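Local atomic coordinates of nitrilotriacetate monooxygenase (Burkholderia pseudomallei, PDB entry 3SDO), a protein that probably acts as an FMN-dependent monooxygenase of the NtaA/SnaA/DszA family, incorporating oxygen into an organic substrate such as nitrilotriacetate. Residues P71-L74 with N75-E78; P145-A148 with Q149-A152; Q309-F313 with S314-L318; A379-M382 with I383-D387; R427-T430 with L431-L435. All coordinates share one frame; numbering follows the deposited sequence.

Contact 1 of 5, residues P71-L74 with N75-E78; sequences PHFL and NRFE
Arg76 folds back toward the short helix 71-74 and meets two rings, those of His72 and Phe73. Its guanidinium stands steeply to both, with planes 70° from the imidazole and 82° from the phenyl. NH2 sits over the centre of the Phe73 ring. CZ lies 4.9 Å from that ring's centroid, almost on its normal, a cation-pi contact with an N-H edge directed at the face. His72 meets the guanidinium differently. Its CD2 lies over the guanidinium face, 3.4 Å from Arg76 CZ. Nearer the backbone, Arg76 CB rests over one face of the imidazole in a CH-pi contact. The Arg76 chain bends at chi3 (-60°), which turns the guanidinium toward the rings. A water bridges the pair, 2.9 Å from His72 NE2 and 3.1 Å from Arg76 NH1. The other imidazole nitrogen, ND1, bonds Ser36 OG.

This turn joins helix 71-74 to helix 79-88 in the TIM-barrel-type luciferase-like fold. The Arg76 side chain comes about 4 Å from that of Asp61, a predicted FMN ligand, and the two form a long, weak ion pair.

At the helix end, Asn75 ND2 donates to Leu74 O at 3.0 Å, tilted from the carbonyl plane. Asn75 OD1 accepts from Arg207 N of the second subunit. A second water donates to both Pro71 O and Asn75 O, 2.7 Å from each.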
# COMPACT_ATOMS: atom_id res chain seq x y z
N PRO A 71 14.45 6.69 14.17
CA PRO A 71 14.39 5.30 13.73
C PRO A 71 13.17 4.92 12.89
O PRO A 71 13.33 4.31 11.83
CB PRO A 71 14.41 4.53 15.05
CG PRO A 71 15.34 5.37 15.90
CD PRO A 71 15.02 6.80 15.53
N HIS A 72 11.98 5.29 13.32
CA HIS A 72 10.77 4.86 12.58
C HIS A 72 10.68 5.50 11.18
O HIS A 72 10.18 4.88 10.21
CB HIS A 72 9.47 5.11 13.37
CG HIS A 72 8.27 4.55 12.68
ND1 HIS A 72 7.97 3.21 12.71
CD2 HIS A 72 7.33 5.13 11.89
CE1 HIS A 72 6.89 2.99 11.99
NE2 HIS A 72 6.48 4.13 11.48
N PHE A 73 11.18 6.72 11.07
CA PHE A 73 11.22 7.43 9.80
C PHE A 73 12.33 6.90 8.86
O PHE A 73 12.24 7.07 7.64
CB PHE A 73 11.40 8.92 10.04
CG PHE A 73 10.17 9.62 10.56
CD1 PHE A 73 9.70 9.39 11.85
CD2 PHE A 73 9.50 10.56 9.77
CE1 PHE A 73 8.55 10.06 12.35
CE2 PHE A 73 8.35 11.23 10.24
CZ PHE A 73 7.88 10.97 11.53
N LEU A 74 13.36 6.26 9.42
CA LEU A 74 14.44 5.68 8.61
C LEU A 74 13.98 4.42 7.85
O LEU A 74 14.46 4.13 6.76
CB LEU A 74 15.66 5.33 9.47
CG LEU A 74 16.49 6.50 10.00
CD1 LEU A 74 17.44 6.03 11.09
CD2 LEU A 74 17.26 7.19 8.87
N ASN A 75 13.03 3.69 8.41
CA ASN A 75 12.57 2.43 7.82
C ASN A 75 11.21 2.06 8.38
O ASN A 75 11.05 1.84 9.58
CB ASN A 75 13.58 1.29 8.10
CG ASN A 75 14.07 0.60 6.84
OD1 ASN A 75 13.68 -0.53 6.52
ND2 ASN A 75 14.95 1.27 6.12
N ARG A 76 10.24 2.02 7.48
CA ARG A 76 8.86 1.74 7.81
C ARG A 76 8.20 1.10 6.61
O ARG A 76 8.73 1.20 5.49
CB ARG A 76 8.11 3.04 8.18
CG ARG A 76 8.13 4.10 7.09
CD ARG A 76 7.89 5.55 7.61
NE ARG A 76 6.61 5.72 8.28
CZ ARG A 76 6.27 6.75 9.06
NH1 ARG A 76 5.09 6.76 9.65
NH2 ARG A 76 7.11 7.76 9.29
N PHE A 77 7.03 0.48 6.85
CA PHE A 77 6.23 -0.07 5.77
C PHE A 77 5.53 1.06 5.04
O PHE A 77 5.40 2.18 5.55
CB PHE A 77 5.21 -1.11 6.30
CG PHE A 77 5.83 -2.43 6.70
CD1 PHE A 77 6.42 -3.26 5.75
CD2 PHE A 77 5.82 -2.85 8.01
CE1 PHE A 77 7.00 -4.49 6.12
CE2 PHE A 77 6.36 -4.07 8.39
CZ PHE A 77 6.96 -4.90 7.44
N GLU A 78 5.09 0.77 3.82
CA GLU A 78 4.25 1.69 3.07
C GLU A 78 2.77 1.34 3.39
O GLU A 78 2.43 0.16 3.54
CB GLU A 78 4.59 1.59 1.59
CG GLU A 78 3.75 2.46 0.68
CD GLU A 78 2.39 1.89 0.40
OE1 GLU A 78 2.22 0.64 0.40
OE2 GLU A 78 1.48 2.70 0.17
O HOH W 1 12.95 1.69 11.54
O HOH W 2 4.14 3.77 9.84

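Contact 2 of 5, residues P145-A148 with Q149-A152; sequences PDHA and QRYA
Arg150 turns its guanidinium back onto the carbonyl of His147. Its CG stands between the backbone N and the carbonyl carbon (chi1 73°), and the chain then runs extended from CG to NE. A final turn at chi4 (-81°) brings NH1 to 2.9 Å from His147 O. The backbone N of Arg150 also donates to His147 O, at 3.1 Å. The two donors approach from opposite faces of the carbonyl plane. The same oxygen packs against the aliphatic part of the side chain, 3.2 Å from Arg150 CG.

Tyr151 lies beside this arm. Its CE2 lies over one guanidinium face, offset toward the rim. A weak bond runs from Arg150 NH2 to Tyr151 OH, which also hydrogen-bonds Ser222 OG.

Earlier in the turn, Asp146 extends with CG anti to the backbone N (chi1 -178°). Its OD2 comes 3.2 Å from CG of Gln149, whose chain is bent at chi2. Asp146 OD1 accepts a weak side-chain bond from Ala148 N. Asp146 O accepts from Gln149 N at 3.1 Å. This bond and that of Arg150 N to His147 O each reach the third residue before, and form the 3-10 turn that leads into helix 150-165.

His147, Tyr151 and Ser222 are predicted FMN ligands. Two N-H groups of Arg150 on His147 O would hold that backbone and the arginine arm together, while the guanidinium packs against Tyr151.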
# COMPACT_ATOMS: atom_id res chain seq x y z
N PRO A 145 8.09 23.29 -2.86
CA PRO A 145 6.63 23.40 -2.96
C PRO A 145 6.08 24.79 -2.59
O PRO A 145 6.63 25.45 -1.70
CB PRO A 145 6.12 22.36 -1.96
CG PRO A 145 7.27 21.40 -1.76
CD PRO A 145 8.51 22.23 -1.92
N ASP A 146 5.01 25.21 -3.26
CA ASP A 146 4.33 26.46 -2.91
C ASP A 146 3.36 26.16 -1.78
O ASP A 146 2.25 25.69 -2.02
CB ASP A 146 3.58 27.07 -4.11
CG ASP A 146 2.91 28.40 -3.78
OD1 ASP A 146 3.20 28.99 -2.70
OD2 ASP A 146 2.09 28.88 -4.60
N HIS A 147 3.81 26.41 -0.56
CA HIS A 147 3.02 26.11 0.64
C HIS A 147 1.66 26.79 0.61
O HIS A 147 0.68 26.23 1.12
CB HIS A 147 3.78 26.49 1.91
CG HIS A 147 4.98 25.63 2.17
ND1 HIS A 147 5.01 24.28 1.87
CD2 HIS A 147 6.18 25.91 2.74
CE1 HIS A 147 6.19 23.78 2.21
NE2 HIS A 147 6.91 24.75 2.74
N ALA A 148 1.58 27.97 -0.01
CA ALA A 148 0.34 28.75 -0.02
C ALA A 148 -0.81 28.03 -0.72
O ALA A 148 -1.97 28.32 -0.45
CB ALA A 148 0.58 30.13 -0.68
N GLN A 149 -0.48 27.09 -1.62
CA GLN A 149 -1.49 26.37 -2.38
C GLN A 149 -1.78 24.99 -1.83
O GLN A 149 -2.61 24.28 -2.40
CB GLN A 149 -1.06 26.25 -3.85
CG GLN A 149 -0.88 27.60 -4.53
CD GLN A 149 -2.15 28.44 -4.51
OE1 GLN A 149 -3.24 27.95 -4.80
NE2 GLN A 149 -2.01 29.72 -4.15
N ARG A 150 -1.13 24.59 -0.74
CA ARG A 150 -1.24 23.20 -0.28
C ARG A 150 -2.67 22.82 0.12
O ARG A 150 -3.06 21.67 -0.08
CB ARG A 150 -0.23 22.87 0.83
CG ARG A 150 -0.50 23.47 2.21
CD ARG A 150 0.69 23.23 3.19
NE ARG A 150 0.44 23.77 4.54
CZ ARG A 150 0.58 25.05 4.90
NH1 ARG A 150 0.98 25.98 4.03
NH2 ARG A 150 0.31 25.42 6.15
N TYR A 151 -3.46 23.77 0.63
CA TYR A 151 -4.85 23.49 0.97
C TYR A 151 -5.78 23.44 -0.24
O TYR A 151 -6.65 22.57 -0.32
CB TYR A 151 -5.37 24.46 2.03
CG TYR A 151 -4.64 24.30 3.34
CD1 TYR A 151 -4.90 23.23 4.19
CD2 TYR A 151 -3.64 25.20 3.71
CE1 TYR A 151 -4.21 23.08 5.40
CE2 TYR A 151 -2.94 25.05 4.90
CZ TYR A 151 -3.23 24.00 5.74
OH TYR A 151 -2.53 23.88 6.91
N ALA A 152 -5.60 24.36 -1.17
CA ALA A 152 -6.37 24.37 -2.42
C ALA A 152 -6.12 23.05 -3.18
O ALA A 152 -7.07 22.42 -3.66
CB ALA A 152 -6.01 25.58 -3.28

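Contact 3 of 5, residues Q309-F313 with S314-L318; sequences QQHDF and SVYPL
A beta turn of residues 313-316 lies in the loop between helix 297-307 and helix 334-346, and His311 and Tyr316 meet across it. His311 NE2 and Tyr316 OH are 2.6 Å apart and hydrogen-bonded; either could be the donor. The phenol oxygen lies at the imidazole edge, near its plane. The two rings meet rim to rim, with centroids 5.7 Å apart and planes only 18° from parallel. Neither covers the face of the other. His311 CG is anti to the backbone N (chi1 -172°), which lets NE2 reach Tyr316 OH.

Phe313 sits beside this pair. His311 CD2 lies over the centre of the Phe313 ring, while Phe313 CD1 touches Tyr316 CE2 at 3.9 Å. Val315 CG2 lies over the centre of the Tyr316 ring.

This peripheral part of the luciferase-like fold is far from the predicted FMN ligands. Of the residues that touch here, Phe313 is the buried one, packing on Leu301 of helix 297-307 and on Leu351 of helix 351-363. Its ring also meets Phe308 edge-to-face, and Tyr316 touches Leu351 as well.

The beta turn is closed by Tyr316 N donating to Phe313 O at 3.2 Å. Asp312 and Ser314 form an Asx turn just before it. Asp312 OD1 accepts from the backbone N of Ser314 at 3.1 Å, and this donor comes from above the carboxylate plane. Ser314 OG also points at Asp312 OD1, but their 2.5 Å separation is doubtfully short. Asp312 OD2 lies 3.5 Å from Val315 CG1.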
# COMPACT_ATOMS: atom_id res chain seq x y z
N GLN A 309 23.43 27.15 20.23
CA GLN A 309 24.49 27.28 19.23
C GLN A 309 25.57 26.19 19.36
O GLN A 309 26.77 26.47 19.28
CB GLN A 309 25.11 28.69 19.30
CG GLN A 309 24.09 29.82 19.09
CD GLN A 309 24.72 31.20 18.96
OE1 GLN A 309 25.36 31.70 19.88
NE2 GLN A 309 24.46 31.85 17.82
N GLN A 310 25.12 24.95 19.56
CA GLN A 310 25.98 23.77 19.68
C GLN A 310 26.96 23.78 20.85
O GLN A 310 28.03 23.18 20.80
CB GLN A 310 26.74 23.48 18.39
CG GLN A 310 25.79 23.14 17.24
CD GLN A 310 25.77 24.20 16.19
OE1 GLN A 310 25.16 25.27 16.37
NE2 GLN A 310 26.45 23.93 15.07
N HIS A 311 26.54 24.41 21.94
CA HIS A 311 27.30 24.35 23.17
C HIS A 311 27.48 22.90 23.62
O HIS A 311 26.56 22.09 23.51
CB HIS A 311 26.60 25.16 24.27
CG HIS A 311 27.40 25.31 25.51
ND1 HIS A 311 28.44 26.21 25.62
CD2 HIS A 311 27.31 24.68 26.71
CE1 HIS A 311 28.96 26.12 26.84
NE2 HIS A 311 28.29 25.21 27.51
N ASP A 312 28.68 22.58 24.10
CA ASP A 312 29.02 21.23 24.51
C ASP A 312 28.71 21.05 25.99
O ASP A 312 29.54 21.34 26.87
CB ASP A 312 30.50 20.92 24.20
CG ASP A 312 30.94 19.58 24.76
OD1 ASP A 312 30.05 18.72 24.99
OD2 ASP A 312 32.16 19.41 25.00
N PHE A 313 27.51 20.56 26.25
CA PHE A 313 27.03 20.37 27.61
C PHE A 313 27.62 19.12 28.26
O PHE A 313 27.44 18.91 29.47
CB PHE A 313 25.50 20.28 27.61
CG PHE A 313 24.79 21.61 27.51
CD1 PHE A 313 24.57 22.38 28.65
CD2 PHE A 313 24.36 22.09 26.28
CE1 PHE A 313 23.91 23.59 28.56
CE2 PHE A 313 23.70 23.30 26.18
CZ PHE A 313 23.48 24.06 27.32
N SER A 314 28.31 18.29 27.47
CA SER A 314 28.94 17.06 27.99
C SER A 314 30.05 17.35 29.01
O SER A 314 30.41 16.47 29.80
CB SER A 314 29.48 16.20 26.83
OG SER A 314 30.72 16.71 26.30
N VAL A 315 30.60 18.56 29.01
CA VAL A 315 31.62 18.93 30.01
C VAL A 315 31.11 19.05 31.46
O VAL A 315 31.90 18.98 32.38
CB VAL A 315 32.38 20.23 29.64
CG1 VAL A 315 33.09 20.05 28.29
CG2 VAL A 315 31.46 21.49 29.65
N TYR A 316 29.80 19.22 31.66
CA TYR A 316 29.26 19.50 32.99
C TYR A 316 28.84 18.24 33.70
O TYR A 316 28.42 17.27 33.07
CB TYR A 316 28.06 20.45 32.90
CG TYR A 316 28.35 21.71 32.13
CD1 TYR A 316 29.17 22.69 32.66
CD2 TYR A 316 27.81 21.91 30.88
CE1 TYR A 316 29.44 23.84 31.96
CE2 TYR A 316 28.06 23.06 30.18
CZ TYR A 316 28.89 24.01 30.71
OH TYR A 316 29.15 25.15 29.99
N PRO A 317 28.91 18.25 35.05
CA PRO A 317 28.35 17.09 35.77
C PRO A 317 26.83 17.00 35.57
O PRO A 317 26.13 17.99 35.76
CB PRO A 317 28.69 17.38 37.22
CG PRO A 317 28.92 18.84 37.28
CD PRO A 317 29.49 19.23 35.97
N LEU A 318 26.34 15.82 35.20
CA LEU A 318 24.92 15.62 34.91
C LEU A 318 24.03 15.95 36.09
O LEU A 318 22.97 16.56 35.93
CB LEU A 318 24.65 14.18 34.45
CG LEU A 318 24.91 13.94 32.96
CD1 LEU A 318 24.91 12.46 32.60
CD2 LEU A 318 23.85 14.69 32.14

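Contact 4 of 5, residues A379-M382 with I383-D387; sequences ASEM and IRWVD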
# COMPACT_ATOMS: atom_id res chain seq x y z
N ALA A 379 -8.69 6.72 33.41
CA ALA A 379 -10.05 6.64 32.86
C ALA A 379 -10.87 7.90 33.19
O ALA A 379 -11.58 8.42 32.32
CB ALA A 379 -10.79 5.37 33.34
N SER A 380 -10.75 8.37 34.43
CA SER A 380 -11.44 9.57 34.87
C SER A 380 -11.07 10.79 34.00
O SER A 380 -11.93 11.60 33.69
CB SER A 380 -11.19 9.87 36.35
OG SER A 380 -11.90 8.96 37.19
N GLU A 381 -9.80 10.91 33.63
CA GLU A 381 -9.33 12.03 32.80
C GLU A 381 -9.87 11.91 31.37
O GLU A 381 -10.30 12.90 30.78
CB GLU A 381 -7.80 12.09 32.81
CG GLU A 381 -7.20 13.22 32.00
CD GLU A 381 -7.44 14.61 32.58
OE1 GLU A 381 -8.05 14.74 33.67
OE2 GLU A 381 -7.00 15.59 31.94
N MET A 382 -9.87 10.71 30.82
CA MET A 382 -10.48 10.48 29.50
C MET A 382 -11.96 10.83 29.53
O MET A 382 -12.46 11.46 28.59
CB MET A 382 -10.32 9.02 29.02
CG MET A 382 -8.85 8.65 28.76
SD MET A 382 -8.61 6.90 28.35
CE MET A 382 -6.82 6.88 28.46
N ILE A 383 -12.65 10.40 30.58
CA ILE A 383 -14.07 10.72 30.76
C ILE A 383 -14.25 12.22 30.84
O ILE A 383 -15.16 12.77 30.24
CB ILE A 383 -14.66 10.03 31.99
CG1 ILE A 383 -14.86 8.53 31.69
CG2 ILE A 383 -15.97 10.76 32.46
CD1 ILE A 383 -15.02 7.61 32.94
N ARG A 384 -13.36 12.89 31.55
CA ARG A 384 -13.42 14.35 31.67
C ARG A 384 -13.33 15.02 30.29
O ARG A 384 -14.13 15.92 29.98
CB ARG A 384 -12.31 14.87 32.58
CG ARG A 384 -12.29 16.39 32.70
CD ARG A 384 -11.33 16.87 33.76
NE ARG A 384 -10.00 17.04 33.21
CZ ARG A 384 -9.49 18.17 32.71
NH1 ARG A 384 -10.22 19.27 32.67
NH2 ARG A 384 -8.24 18.18 32.25
N TRP A 385 -12.36 14.58 29.47
CA TRP A 385 -12.18 15.17 28.13
C TRP A 385 -13.44 15.00 27.28
O TRP A 385 -13.83 15.91 26.55
CB TRP A 385 -10.99 14.54 27.40
CG TRP A 385 -9.66 15.09 27.83
CD1 TRP A 385 -9.22 15.23 29.11
CD2 TRP A 385 -8.60 15.56 26.99
NE1 TRP A 385 -7.96 15.77 29.13
CE2 TRP A 385 -7.55 15.99 27.84
CE3 TRP A 385 -8.43 15.66 25.60
CZ2 TRP A 385 -6.35 16.50 27.35
CZ3 TRP A 385 -7.23 16.18 25.12
CH2 TRP A 385 -6.20 16.59 25.99
N VAL A 386 -14.09 13.86 27.40
CA VAL A 386 -15.32 13.57 26.63
C VAL A 386 -16.53 14.32 27.21
O VAL A 386 -17.25 14.98 26.47
CB VAL A 386 -15.56 12.05 26.53
CG1 VAL A 386 -16.93 11.73 25.90
CG2 VAL A 386 -14.45 11.42 25.68
N ASP A 387 -16.71 14.27 28.53
CA ASP A 387 -17.80 15.01 29.18
C ASP A 387 -17.77 16.50 28.86
O ASP A 387 -18.82 17.12 28.68
CB ASP A 387 -17.71 14.92 30.71
CG ASP A 387 -18.24 13.63 31.27
OD1 ASP A 387 -18.81 12.79 30.53
OD2 ASP A 387 -18.07 13.47 32.49
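Arg384 grips the Glu381 carboxylate side-on with two nitrogens, one to each oxygen, in a salt bridge. NE donates to OE1 of Glu381 at 3.1 Å, and NH2 of Arg384 to Glu381 OE2 at 2.9 Å. Both oxygens lie close to the guanidinium plane. The two flat groups are still 44° apart: OE2 is met on its syn side, somewhat out of plane, and OE1 from well above the plane. The Glu381 chain is bent at chi2 (69°), which folds the carboxylate toward the next turn of the helix, and a bend at chi3 (87°) swings the guanidinium to meet it.

A neutral donor completes the group. Trp385 NE1 bonds Glu381 OE2 at 3.0 Å, with the oxygen near the indole plane. It reaches OE2 from the same face of the carboxylate as Arg384 NH2.

Backbone bonds run from each residue to the fourth before it, the alpha-helical pattern. Ile383 N to Ala379 O is 2.8 Å, and Val386 N to Met382 O is 3.1 Å.

Apolar packing takes the inner side of helix 375-387. Met382 and Trp385 pack on strands 268-277 and 393-396 of the barrel-type sheet, while Ala379 and Ile383 touch helix 401-418. Phe243 meets the Trp385 ring edge-to-face and takes a cation-pi contact from Arg384.

Three N-H donors hold the two carboxylate oxygens, an arrangement that would favour the ionised form of Glu381 and fix the rotation of the indole.

Contact 5 of 5, residues R427-T430 with L431-L435; sequences RGAT and LRDHL
Thr430 holds OG1 between its backbone N and carbonyl carbon (chi1 66°), which turns the oxygen toward the first turn of helix 431-435. Asp433 has CG anti to its own carbonyl carbon (chi1 -70°), and its carboxylate leans back over Thr430. Together they make a capping box, with Thr430 as the N-cap. Thr430 OG1 accepts from Asp433 N at 2.9 Å in a nearly straight bond. In return, Thr430 N donates to Asp433 OD2 at 3.0 Å, reaching it from above the carboxylate plane. The two side chains thus serve two backbone N-H groups at the start of the helix.

The helix then takes up its regular bonding. His434 N donates to Thr430 O at 3.1 Å. The same carbonyl oxygen lies over the centre of the His434 ring, on one face. The polar end of this ring has its partner elsewhere, since His434 NE2 bonds Lys92 O.

Gly428 comes close to the helix, with its CA 3.5 Å from Asp433 CB. Its backbone conformation and this close approach suit a residue without a side chain.

Leu431 packs on Val215 of strand 215-218, and so does Arg432, which sends NH2 to Gln213 O. These contacts set the short C-terminal helix against the start of strand 215-218 in the barrel sheet, away from the predicted FMN ligands. Before the cap, Gly428 O sits at the edge of the imidazole, 3.0 Å from His434 CE1.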
# COMPACT_ATOMS: atom_id res chain seq x y z
N ARG A 427 -21.36 -3.79 17.52
CA ARG A 427 -21.59 -4.58 16.34
C ARG A 427 -21.53 -3.64 15.17
O ARG A 427 -21.94 -2.48 15.26
CB ARG A 427 -22.93 -5.31 16.42
N GLY A 428 -20.97 -4.12 14.08
CA GLY A 428 -20.87 -3.32 12.88
C GLY A 428 -19.86 -3.93 11.96
O GLY A 428 -18.76 -4.26 12.38
N ALA A 429 -20.24 -4.10 10.70
CA ALA A 429 -19.37 -4.69 9.72
C ALA A 429 -18.28 -3.71 9.31
O ALA A 429 -17.14 -4.12 9.12
CB ALA A 429 -20.19 -5.15 8.50
N THR A 430 -18.60 -2.41 9.26
CA THR A 430 -17.74 -1.43 8.58
C THR A 430 -17.09 -0.45 9.56
O THR A 430 -17.51 -0.34 10.71
CB THR A 430 -18.57 -0.62 7.57
OG1 THR A 430 -19.53 0.16 8.27
CG2 THR A 430 -19.32 -1.54 6.53
N LEU A 431 -16.09 0.29 9.07
CA LEU A 431 -15.52 1.38 9.84
C LEU A 431 -16.57 2.46 10.17
O LEU A 431 -16.69 2.87 11.31
CB LEU A 431 -14.32 2.00 9.13
CG LEU A 431 -13.59 3.09 9.95
CD1 LEU A 431 -13.37 2.63 11.41
CD2 LEU A 431 -12.24 3.48 9.25
N ARG A 432 -17.36 2.89 9.18
CA ARG A 432 -18.51 3.78 9.45
C ARG A 432 -19.40 3.24 10.59
O ARG A 432 -19.71 3.97 11.54
CB ARG A 432 -19.31 4.06 8.18
CG ARG A 432 -18.53 4.94 7.19
CD ARG A 432 -19.34 5.36 5.95
NE ARG A 432 -18.42 5.95 5.00
CZ ARG A 432 -18.03 7.22 5.03
NH1 ARG A 432 -18.54 8.06 5.90
NH2 ARG A 432 -17.12 7.64 4.17
N ASP A 433 -19.79 1.97 10.52
CA ASP A 433 -20.59 1.34 11.58
C ASP A 433 -19.96 1.48 12.97
O ASP A 433 -20.66 1.81 13.96
CB ASP A 433 -20.75 -0.16 11.34
CG ASP A 433 -21.64 -0.51 10.16
OD1 ASP A 433 -22.48 0.32 9.70
OD2 ASP A 433 -21.50 -1.68 9.71
N HIS A 434 -18.67 1.20 13.08
CA HIS A 434 -17.96 1.29 14.36
C HIS A 434 -18.03 2.71 14.90
O HIS A 434 -18.20 2.91 16.11
CB HIS A 434 -16.46 0.96 14.25
CG HIS A 434 -16.17 -0.41 13.77
ND1 HIS A 434 -17.07 -1.45 13.87
CD2 HIS A 434 -15.05 -0.93 13.20
CE1 HIS A 434 -16.53 -2.54 13.34
NE2 HIS A 434 -15.30 -2.26 12.95
N LEU A 435 -17.84 3.68 14.02
CA LEU A 435 -17.76 5.08 14.42
C LEU A 435 -19.14 5.74 14.52
O LEU A 435 -19.23 6.89 14.91
CB LEU A 435 -16.86 5.89 13.46
CG LEU A 435 -15.40 5.43 13.33
CD1 LEU A 435 -14.61 6.32 12.36
CD2 LEU A 435 -14.71 5.35 14.73

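The five contacts follow one another along the chain and do not touch. Contacts 1 and 2 lie nearest the predicted FMN site. Contact 2 holds His147 and Tyr151, while Arg76 of contact 1 comes about 4 Å from Asp61 between side chains. Their centres are about 26 Å apart. Contacts 3, 4 and 5 lie away from the predicted FMN ligands. Contacts 4 and 5 are the closest pair, about 12 Å between nearest atoms. Contacts 1 and 4 lie on opposite sides of the chain's centre. So do contacts 3 and 5, the most distant pair, with centres about 53 Å apart. Contact 1 alone meets the second subunit.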